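Local coordinates for uncharacterized NTF-2 like protein (Burkholderia xenovorans LB400, PDB 3EN8) that is of unknown function but has an NTF2-like, SnoaL-type fold, pairs with a second copy of itself and binds a calcium ion, at residues E4-R8 against Q71-W77; A10-H14 against E26-Y30; A34-Q40 against V104-F110. All coordinates share one frame; numbering follows the deposited sequence. Where two conformers were deposited one is given.

Contact 1 (E4-R8 against Q71-W77)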
loop_
_atom_site.group_PDB
_atom_site.type_symbol
_atom_site.label_atom_id
_atom_site.label_comp_id
_atom_site.label_asym_id
_atom_site.label_seq_id
_atom_site.Cartn_x
_atom_site.Cartn_y
_atom_site.Cartn_z
ATOM N N GLU A 4 -7.208 7.397 17.954
ATOM C CA GLU A 4 -7.306 6.656 16.681
ATOM C C GLU A 4 -8.671 6.783 16.016
ATOM O O GLU A 4 -8.801 6.889 14.794
ATOM C CB GLU A 4 -6.970 5.175 16.879
ATOM C CG GLU A 4 -5.458 4.948 17.057
ATOM C CD GLU A 4 -5.138 3.556 17.566
ATOM O OE1 GLU A 4 -6.085 2.842 17.959
ATOM O OE2 GLU A 4 -3.950 3.170 17.576
ATOM N N GLU A 5 -9.705 6.696 16.829
ATOM C CA GLU A 5 -11.097 6.801 16.310
ATOM C C GLU A 5 -11.394 8.187 15.730
ATOM O O GLU A 5 -12.154 8.332 14.736
ATOM C CB GLU A 5 -12.135 6.401 17.352
ATOM C CG GLU A 5 -12.283 4.886 17.480
ATOM C CD GLU A 5 -12.871 4.258 16.232
ATOM O OE1 GLU A 5 -14.052 4.490 15.961
ATOM O OE2 GLU A 5 -12.132 3.561 15.494
ATOM N N LYS A 6 -10.758 9.183 16.338
ATOM C CA LYS A 6 -10.807 10.579 15.827
ATOM C C LYS A 6 -10.104 10.735 14.476
ATOM O O LYS A 6 -10.620 11.406 13.561
ATOM C CB LYS A 6 -10.299 11.578 16.860
ATOM C CG LYS A 6 -11.399 11.901 17.900
ATOM C CD LYS A 6 -10.859 12.652 19.113
ATOM C CE LYS A 6 -11.875 12.658 20.302
ATOM N NZ LYS A 6 -11.270 13.218 21.543
ATOM N N ILE A 7 -8.955 10.076 14.325
ATOM C CA ILE A 7 -8.288 10.035 13.022
ATOM C C ILE A 7 -9.192 9.311 12.022
ATOM O O ILE A 7 -9.442 9.781 10.901
ATOM C CB ILE A 7 -6.822 9.451 13.083
ATOM C CG1 ILE A 7 -5.930 10.440 13.810
ATOM C CG2 ILE A 7 -6.287 9.151 11.690
ATOM C CD1 ILE A 7 -4.483 9.926 14.104
ATOM N N ARG A 8 -9.720 8.168 12.434
ATOM C CA ARG A 8 -10.572 7.385 11.534
ATOM C C ARG A 8 -11.803 8.193 11.080
ATOM O O ARG A 8 -12.168 8.172 9.919
ATOM C CB ARG A 8 -10.957 6.032 12.164
ATOM C CG ARG A 8 -11.733 5.091 11.220
ATOM C CD ARG A 8 -12.018 3.707 11.871
ATOM N NE ARG A 8 -10.811 2.909 12.123
ATOM C CZ ARG A 8 -10.298 2.037 11.255
ATOM N NH1 ARG A 8 -10.892 1.824 10.103
ATOM N NH2 ARG A 8 -9.218 1.351 11.553
ATOM N N GLN A 71 -7.123 0.709 7.764
ATOM C CA GLN A 71 -6.392 0.207 8.953
ATOM C C GLN A 71 -5.539 1.309 9.507
ATOM O O GLN A 71 -5.047 2.160 8.781
ATOM C CB GLN A 71 -5.466 -0.963 8.585
ATOM C CG GLN A 71 -6.164 -2.194 8.058
ATOM C CD GLN A 71 -5.178 -3.281 7.802
ATOM O OE1 GLN A 71 -4.724 -3.942 8.742
ATOM N NE2 GLN A 71 -4.775 -3.431 6.569
ATOM N N GLY A 72 -5.366 1.295 10.819
ATOM C CA GLY A 72 -4.528 2.296 11.413
ATOM C C GLY A 72 -4.171 1.938 12.819
ATOM O O GLY A 72 -4.914 1.268 13.539
ATOM N N GLU A 73 -2.993 2.367 13.155
ATOM C CA GLU A 73 -2.488 2.292 14.544
ATOM C C GLU A 73 -1.683 3.545 14.830
ATOM O O GLU A 73 -0.821 3.924 14.074
ATOM C CB GLU A 73 -1.630 1.038 14.716
ATOM C CG GLU A 73 -0.990 0.928 16.043
ATOM C CD GLU A 73 -1.964 0.596 17.139
ATOM O OE1 GLU A 73 -3.126 0.242 16.829
ATOM O OE2 GLU A 73 -1.556 0.714 18.313
ATOM N N GLY A 74 -1.994 4.208 15.935
ATOM C CA GLY A 74 -1.292 5.441 16.284
ATOM C C GLY A 74 -1.378 6.469 15.175
ATOM O O GLY A 74 -2.484 6.918 14.807
ATOM N N ASN A 75 -0.211 6.813 14.606
ATOM C CA ASN A 75 -0.164 7.882 13.617
ATOM C C ASN A 75 0.029 7.309 12.209
ATOM O O ASN A 75 0.151 8.060 11.263
ATOM C CB ASN A 75 0.928 8.898 13.920
ATOM C CG ASN A 75 0.515 9.912 14.966
ATOM O OD1 ASN A 75 -0.648 10.323 15.028
ATOM N ND2 ASN A 75 1.476 10.338 15.784
ATOM N N LEU A 76 -0.037 5.983 12.091
ATOM C CA LEU A 76 0.112 5.314 10.785
ATOM C C LEU A 76 -1.207 4.764 10.282
ATOM O O LEU A 76 -1.820 3.905 10.936
ATOM C CB LEU A 76 1.138 4.186 10.878
ATOM C CG LEU A 76 1.478 3.430 9.580
ATOM C CD1 LEU A 76 2.079 4.412 8.537
ATOM C CD2 LEU A 76 2.464 2.311 9.886
ATOM N N TRP A 77 -1.572 5.200 9.078
ATOM C CA TRP A 77 -2.871 4.885 8.496
ATOM C C TRP A 77 -2.726 4.431 7.046
ATOM O O TRP A 77 -1.912 4.928 6.278
ATOM C CB TRP A 77 -3.815 6.082 8.647
ATOM C CG TRP A 77 -4.121 6.233 10.126
ATOM C CD1 TRP A 77 -3.328 6.807 11.063
ATOM C CD2 TRP A 77 -5.231 5.674 10.821
ATOM N NE1 TRP A 77 -3.873 6.643 12.325
ATOM C CE2 TRP A 77 -5.039 5.930 12.193
ATOM C CE3 TRP A 77 -6.374 4.960 10.418
ATOM C CZ2 TRP A 77 -5.964 5.539 13.140
ATOM C CZ3 TRP A 77 -7.244 4.555 11.350
ATOM C CH2 TRP A 77 -7.040 4.839 12.713
HETATM O O HOH W 1 -7.561 1.343 13.963
#
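Ile7 lays its CG2 methyl over one face of the Trp77 indole. The methyl is a CH-pi donor, 3.5 Å from the centroid of the five-membered ring and 13° off its normal. Here the N-terminal helix of the NTF2-like fold covers one end of the curved sheet, where a beta hairpin joins strands 64-73 and 76-85. The hairpin closes with a type II' turn from Glu73 to Leu76. Gly74 sits in this turn with a positive phi. The opposite face of the indole is covered by Gly72 of its own hairpin, whose CA lies against that face, offset toward its rim. CG2 reaches the ring because it stands anti to the Ile7 backbone N, while CD1 on the other branch extends to the turn, 3.7 Å from Gly74 O. Phe98 also meets the Trp77 ring, at a steep angle. Trp77 NE1 points back into the turn and bonds Gly74 O at 2.9 Å, coming from above the carbonyl plane. Arg8 lies beyond the six-membered ring. Its guanidinium is turned 68° from the indole plane, and Trp77 CZ3 is over one guanidinium face, 3.8 Å from Arg8 NH2. Arg8 NH1 bonds Ile70 O, and a water links NH2 to Gly72 O, which together fix the group's rotation. Glu4 reaches to the turn with its chain extended beyond CG. Its OE2 comes within 3.1 Å of Glu73 OE1, two acceptors with no bond between them, and this crowding of like charge may raise the proton affinity of one of them. The bond that places Glu4 is nearly straight: Gly74 N donates to the anti side of Glu4 OE2 at 2.8 Å, with 177° at the hydrogen.

Contact 2 (A10-H14 against E26-Y30)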
loop_
_atom_site.group_PDB
_atom_site.type_symbol
_atom_site.label_atom_id
_atom_site.label_comp_id
_atom_site.label_asym_id
_atom_site.label_seq_id
_atom_site.Cartn_x
_atom_site.Cartn_y
_atom_site.Cartn_z
ATOM N N ALA A 10 -11.888 11.421 10.745
ATOM C CA ALA A 10 -11.319 12.408 9.809
ATOM C C ALA A 10 -11.093 11.746 8.452
ATOM O O ALA A 10 -11.342 12.335 7.380
ATOM C CB ALA A 10 -9.986 12.967 10.367
ATOM N N LEU A 11 -10.612 10.508 8.502
ATOM C CA LEU A 11 -10.352 9.744 7.265
ATOM C C LEU A 11 -11.611 9.405 6.492
ATOM O O LEU A 11 -11.648 9.522 5.263
ATOM C CB LEU A 11 -9.606 8.469 7.525
ATOM C CG LEU A 11 -8.129 8.607 7.747
ATOM C CD1 LEU A 11 -7.569 7.253 8.249
ATOM C CD2 LEU A 11 -7.465 9.080 6.427
ATOM N N ASN A 12 -12.650 8.992 7.220
ATOM C CA ASN A 12 -13.957 8.704 6.597
ATOM C C ASN A 12 -14.449 9.944 5.839
ATOM O O ASN A 12 -14.990 9.871 4.726
ATOM C CB ASN A 12 -14.991 8.276 7.648
ATOM C CG ASN A 12 -14.740 6.884 8.188
ATOM O OD1 ASN A 12 -13.997 6.119 7.587
ATOM N ND2 ASN A 12 -15.316 6.572 9.361
ATOM N N ALA A 13 -14.246 11.095 6.458
ATOM C CA ALA A 13 -14.739 12.378 5.891
ATOM C C ALA A 13 -13.900 12.784 4.682
ATOM O O ALA A 13 -14.408 13.291 3.647
ATOM C CB ALA A 13 -14.749 13.483 6.969
ATOM N N HIS A 14 -12.616 12.507 4.817
ATOM C CA HIS A 14 -11.631 12.724 3.741
ATOM C C HIS A 14 -12.048 11.995 2.504
ATOM O O HIS A 14 -12.012 12.527 1.389
ATOM C CB HIS A 14 -10.234 12.235 4.160
ATOM C CG HIS A 14 -9.200 12.331 3.064
ATOM N ND1 HIS A 14 -8.677 13.537 2.631
ATOM C CD2 HIS A 14 -8.612 11.378 2.307
ATOM C CE1 HIS A 14 -7.783 13.306 1.682
ATOM N NE2 HIS A 14 -7.743 12.002 1.454
ATOM N N GLU A 26 -11.669 17.712 1.038
ATOM C CA GLU A 26 -10.717 16.641 0.774
ATOM C C GLU A 26 -9.335 16.992 1.290
ATOM O O GLU A 26 -8.518 16.110 1.513
ATOM C CB GLU A 26 -10.650 16.312 -0.713
ATOM C CG GLU A 26 -9.807 15.112 -1.038
ATOM C CD GLU A 26 -9.716 14.827 -2.519
ATOM O OE1 GLU A 26 -10.256 15.607 -3.305
ATOM O OE2 GLU A 26 -9.124 13.793 -2.874
ATOM N N HIS A 27 -9.072 18.285 1.481
ATOM C CA HIS A 27 -7.716 18.684 1.851
ATOM C C HIS A 27 -7.616 19.259 3.232
ATOM O O HIS A 27 -6.566 19.695 3.667
ATOM C CB HIS A 27 -7.076 19.528 0.755
ATOM C CG HIS A 27 -6.847 18.735 -0.485
ATOM N ND1 HIS A 27 -7.840 18.533 -1.418
ATOM C CD2 HIS A 27 -5.786 18.006 -0.902
ATOM C CE1 HIS A 27 -7.381 17.751 -2.382
ATOM N NE2 HIS A 27 -6.144 17.409 -2.089
ATOM N N ASP A 28 -8.715 19.144 3.956
ATOM C CA ASP A 28 -8.789 19.661 5.323
ATOM C C ASP A 28 -7.864 18.896 6.245
ATOM O O ASP A 28 -7.347 19.411 7.235
ATOM C CB ASP A 28 -10.205 19.531 5.872
ATOM C CG ASP A 28 -10.312 20.028 7.289
ATOM O OD1 ASP A 28 -10.095 21.241 7.467
ATOM O OD2 ASP A 28 -10.588 19.222 8.210
ATOM N N ILE A 29 -7.671 17.642 5.887
ATOM C CA ILE A 29 -6.962 16.667 6.750
ATOM C C ILE A 29 -5.446 16.878 6.784
ATOM O O ILE A 29 -4.751 16.329 7.631
ATOM C CB ILE A 29 -7.286 15.184 6.360
ATOM C CG1 ILE A 29 -7.086 14.265 7.572
ATOM C CG2 ILE A 29 -6.413 14.718 5.136
ATOM C CD1 ILE A 29 -7.576 12.779 7.342
ATOM N N TYR A 30 -4.927 17.689 5.865
ATOM C CA TYR A 30 -3.451 17.819 5.712
ATOM C C TYR A 30 -2.857 18.941 6.515
ATOM O O TYR A 30 -3.416 20.018 6.639
ATOM C CB TYR A 30 -2.995 18.024 4.245
ATOM C CG TYR A 30 -3.412 16.905 3.351
ATOM C CD1 TYR A 30 -2.636 15.753 3.239
ATOM C CD2 TYR A 30 -4.609 16.989 2.604
ATOM C CE1 TYR A 30 -3.038 14.687 2.440
ATOM C CE2 TYR A 30 -5.004 15.946 1.780
ATOM C CZ TYR A 30 -4.222 14.802 1.689
ATOM O OH TYR A 30 -4.603 13.733 0.914
HETATM O O HOH W 2 -5.891 11.280 -0.417
HETATM O O HOH W 3 -9.752 15.740 4.248
#
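The His14 imidazole has Glu26 O and two waters at its edge, and the Tyr30 ring carries the Ile29 CG2 methyl over the centre of one face. The two rings are steeply inclined, their planes 79° apart, and meet obliquely. The nearest approach is His14 CE1 to Tyr30 OH, 3.3 Å. At the edge of the imidazole, His14 ND1 is 2.8 Å from Glu26 O. One water lies 2.9 Å from His14 ND1 and makes a weak bond with Ile29 N. The other lies 2.7 Å from His14 NE2 and donates to Tyr30 OH. Both ring nitrogens therefore have polar neighbours in this buried place. The imidazole gets there because its CG is anti to the His14 backbone N (chi1 176°), which carries the ring off the helix toward the loop.

Ile29 lies between the Tyr30 ring and helix 3-20. Its CG2 also touches His14 ND1, at 3.6 Å. CD1, at the end of the longer branch, lies against the helix, 3.9 Å from Ala10 CB and 3.8 Å from Leu11 CD2. Tyr30 OH is held further by Glu106 and Arg55, which tie this group to the sheet and to helix 48-57. A long N-terminal helix and the loop after a second short helix, packed on the concave side of a curved sheet, are characteristic of the NTF2-like cone, whose interior commonly, and perhaps here, forms a pocket.

Contact 3 (A34-Q40 against V104-F110)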
loop_
_atom_site.group_PDB
_atom_site.type_symbol
_atom_site.label_atom_id
_atom_site.label_comp_id
_atom_site.label_asym_id
_atom_site.label_seq_id
_atom_site.Cartn_x
_atom_site.Cartn_y
_atom_site.Cartn_z
ATOM N N ALA A 34 2.235 19.379 4.203
ATOM C CA ALA A 34 2.099 17.979 3.849
ATOM C C ALA A 34 2.802 17.719 2.520
ATOM O O ALA A 34 2.751 18.525 1.593
ATOM C CB ALA A 34 0.595 17.559 3.708
ATOM N N ILE A 35 3.417 16.552 2.458
ATOM C CA ILE A 35 3.989 16.007 1.212
ATOM C C ILE A 35 3.208 14.779 0.754
ATOM O O ILE A 35 2.706 13.999 1.559
ATOM C CB ILE A 35 5.518 15.713 1.319
ATOM C CG1 ILE A 35 5.827 14.691 2.415
ATOM C CG2 ILE A 35 6.252 17.035 1.622
ATOM C CD1 ILE A 35 7.292 14.142 2.465
ATOM N N CYS A 36 3.110 14.658 -0.563
ATOM C CA CYS A 36 2.451 13.529 -1.193
ATOM C C CYS A 36 3.341 12.972 -2.285
ATOM O O CYS A 36 3.696 13.670 -3.221
ATOM C CB CYS A 36 1.095 13.914 -1.772
ATOM S SG CYS A 36 0.141 12.465 -2.317
ATOM N N ASP A 37 3.680 11.704 -2.117
ATOM C CA ASP A 37 4.600 10.964 -3.011
ATOM C C ASP A 37 3.869 9.932 -3.857
ATOM O O ASP A 37 2.988 9.208 -3.380
ATOM C CB ASP A 37 5.623 10.197 -2.180
ATOM C CG ASP A 37 6.591 11.082 -1.435
ATOM O OD1 ASP A 37 6.673 12.297 -1.730
ATOM O OD2 ASP A 37 7.286 10.544 -0.529
ATOM N N TYR A 38 4.272 9.870 -5.118
ATOM C CA TYR A 38 3.912 8.809 -6.023
ATOM C C TYR A 38 5.174 8.016 -6.374
ATOM O O TYR A 38 5.883 8.366 -7.335
ATOM C CB TYR A 38 3.311 9.369 -7.333
ATOM C CG TYR A 38 2.166 10.350 -7.176
ATOM C CD1 TYR A 38 1.200 10.192 -6.176
ATOM C CD2 TYR A 38 2.015 11.404 -8.053
ATOM C CE1 TYR A 38 0.147 11.063 -6.052
ATOM C CE2 TYR A 38 0.956 12.287 -7.938
ATOM C CZ TYR A 38 0.024 12.117 -6.930
ATOM O OH TYR A 38 -1.035 12.985 -6.823
ATOM N N PRO A 39 5.454 6.932 -5.619
ATOM C CA PRO A 39 6.735 6.249 -5.874
ATOM C C PRO A 39 6.819 5.670 -7.272
ATOM O O PRO A 39 7.901 5.487 -7.797
ATOM C CB PRO A 39 6.771 5.177 -4.766
ATOM C CG PRO A 39 6.070 5.847 -3.623
ATOM C CD PRO A 39 4.897 6.569 -4.304
ATOM N N GLN A 40 5.680 5.424 -7.896
ATOM C CA GLN A 40 5.675 4.765 -9.215
ATOM C C GLN A 40 6.319 5.652 -10.261
ATOM O O GLN A 40 6.857 5.187 -11.290
ATOM C CB GLN A 40 4.264 4.402 -9.674
ATOM C CG GLN A 40 3.648 3.233 -8.939
ATOM C CD GLN A 40 2.138 3.208 -9.111
ATOM O OE1 GLN A 40 1.369 3.762 -8.299
ATOM N NE2 GLN A 40 1.705 2.586 -10.176
ATOM N N VAL A 104 1.007 14.548 7.509
ATOM C CA VAL A 104 2.219 15.267 7.126
ATOM C C VAL A 104 2.893 14.647 5.912
ATOM O O VAL A 104 3.710 15.291 5.236
ATOM C CB VAL A 104 3.218 15.383 8.296
ATOM C CG1 VAL A 104 2.587 16.178 9.470
ATOM C CG2 VAL A 104 3.766 13.982 8.761
ATOM N N HIS A 105 2.587 13.377 5.690
ATOM C CA HIS A 105 3.148 12.617 4.555
ATOM C C HIS A 105 2.157 11.544 4.079
ATOM O O HIS A 105 1.695 10.701 4.832
ATOM C CB HIS A 105 4.497 12.005 4.955
ATOM C CG HIS A 105 5.310 11.437 3.813
ATOM N ND1 HIS A 105 6.607 11.002 3.992
ATOM C CD2 HIS A 105 5.025 11.232 2.503
ATOM C CE1 HIS A 105 7.094 10.569 2.836
ATOM N NE2 HIS A 105 6.148 10.679 1.918
ATOM N N GLU A 106 1.800 11.639 2.817
ATOM C CA GLU A 106 0.955 10.643 2.168
ATOM C C GLU A 106 1.781 10.024 1.073
ATOM O O GLU A 106 2.522 10.719 0.418
ATOM C CB GLU A 106 -0.281 11.310 1.555
ATOM C CG GLU A 106 -1.195 10.330 0.812
ATOM C CD GLU A 106 -2.519 10.952 0.361
ATOM O OE1 GLU A 106 -2.668 12.211 0.341
ATOM O OE2 GLU A 106 -3.413 10.142 0.007
ATOM N N THR A 107 1.652 8.715 0.908
ATOM C CA THR A 107 2.231 8.005 -0.239
ATOM C C THR A 107 1.116 7.220 -0.902
ATOM O O THR A 107 0.432 6.404 -0.254
ATOM C CB THR A 107 3.290 7.016 0.230
ATOM O OG1 THR A 107 4.163 7.656 1.154
ATOM C CG2 THR A 107 4.101 6.447 -0.970
ATOM N N GLN A 108 0.961 7.440 -2.190
ATOM C CA GLN A 108 -0.060 6.764 -2.955
ATOM C C GLN A 108 0.499 5.858 -4.061
ATOM O O GLN A 108 1.465 6.181 -4.743
ATOM C CB GLN A 108 -1.027 7.775 -3.568
ATOM C CG GLN A 108 -2.038 8.408 -2.615
ATOM C CD GLN A 108 -2.886 9.489 -3.319
ATOM O OE1 GLN A 108 -2.367 10.500 -3.769
ATOM N NE2 GLN A 108 -4.203 9.284 -3.367
ATOM N N TYR A 109 -0.165 4.720 -4.190
ATOM C CA TYR A 109 0.040 3.772 -5.279
ATOM C C TYR A 109 -1.285 3.494 -6.012
ATOM O O TYR A 109 -2.332 3.322 -5.400
ATOM C CB TYR A 109 0.512 2.456 -4.703
ATOM C CG TYR A 109 1.918 2.490 -4.160
ATOM C CD1 TYR A 109 2.172 2.878 -2.880
ATOM C CD2 TYR A 109 3.006 2.169 -4.982
ATOM C CE1 TYR A 109 3.472 2.910 -2.372
ATOM C CE2 TYR A 109 4.299 2.164 -4.482
ATOM C CZ TYR A 109 4.525 2.542 -3.201
ATOM O OH TYR A 109 5.799 2.562 -2.749
ATOM N N PHE A 110 -1.169 3.353 -7.303
ATOM C CA PHE A 110 -2.303 3.181 -8.204
ATOM C C PHE A 110 -2.038 1.972 -9.054
ATOM O O PHE A 110 -1.137 1.979 -9.880
ATOM C CB PHE A 110 -2.475 4.419 -9.091
ATOM C CG PHE A 110 -2.539 5.719 -8.325
ATOM C CD1 PHE A 110 -3.751 6.188 -7.846
ATOM C CD2 PHE A 110 -1.382 6.474 -8.090
ATOM C CE1 PHE A 110 -3.821 7.391 -7.152
ATOM C CE2 PHE A 110 -1.457 7.687 -7.371
ATOM C CZ PHE A 110 -2.666 8.122 -6.916
HETATM O O HOH W 4 -3.171 12.143 -5.687
HETATM O O HOH W 5 2.929 5.848 -7.006
#
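Strand 34-38 and the second part of strand 102-111 pair in parallel within the curved mixed sheet of the NTF2-like fold. The backbone ladder runs from Ile35 N bonding Val104 O, through Glu106 N to Ile35 O and Asp37 N to Glu106 O, to Gln108 N bonding Asp37 O. On the face with Ile35, Asp37 and His105, the Ile35 CD1 methyl stands over the centre of the imidazole, 3.4 Å from its centroid. Ile35 CG1 takes the crowded position between backbone N and carbonyl carbon (chi1 60°), and this swings the methyl across to the ring. The imidazole is held at its edge as well. His105 NE2 gives a 2.7 Å bond to Asp37 OD2, which it meets from well above the carboxylate plane. Arg44 makes a salt bridge to the other oxygen, Asp37 OD1, and so braces the carboxylate.

Cys36, Tyr38, Glu106 and Gln108 occupy the other face. Gln108 OE1 lies in the plane of the Tyr38 ring at its edge, 3.4 Å from Tyr38 CE1, and a water links it to Tyr38 OH. Arg55 binds both Glu106 and Gln108, while Tyr81 takes Gln108 NE2. Phe110 turns an edge toward the face of Tyr38 in an offset edge-to-face pair, planes 72° apart. Pro39 packs tightly against Thr107, with CG 3.4 Å from Thr107 CG2, and its CD is over one face of Tyr109. Glu80 of the second subunit bonds the OH of Tyr109, and Asp112 O of that subunit accepts from Gln40 NE2. Past the strand end, the Gln40 amide imitates a backbone partner. Gln40 NE2 also donates to Phe110 O at 2.9 Å, while Gln40 OE1 accepts from Phe110 N at 2.8 Å.

In the fold
Contacts 2 and 3 are buried, whereas contact 1 lies farther out and is partly buried. Contacts 1 and 2 share helix 3-20 and touch where Trp77 CE3 meets Leu11 CD1. Contact 2 joins contact 3 through Tyr30 OH and Glu106 OE1, probably by a hydrogen bond. Contacts 1 and 3 reach the same sheet but do not touch, their centres about 17 Å apart. Both also meet the second subunit, unlike contact 2. The chemistry differs with place. Contact 3 rests on a backbone ladder with a histidine-carboxylate bond on one face and a water link on the other. Contact 1 uses an indole and a tight turn at Gly74, contact 2 an isoleucine wedge with water-linked polar rings.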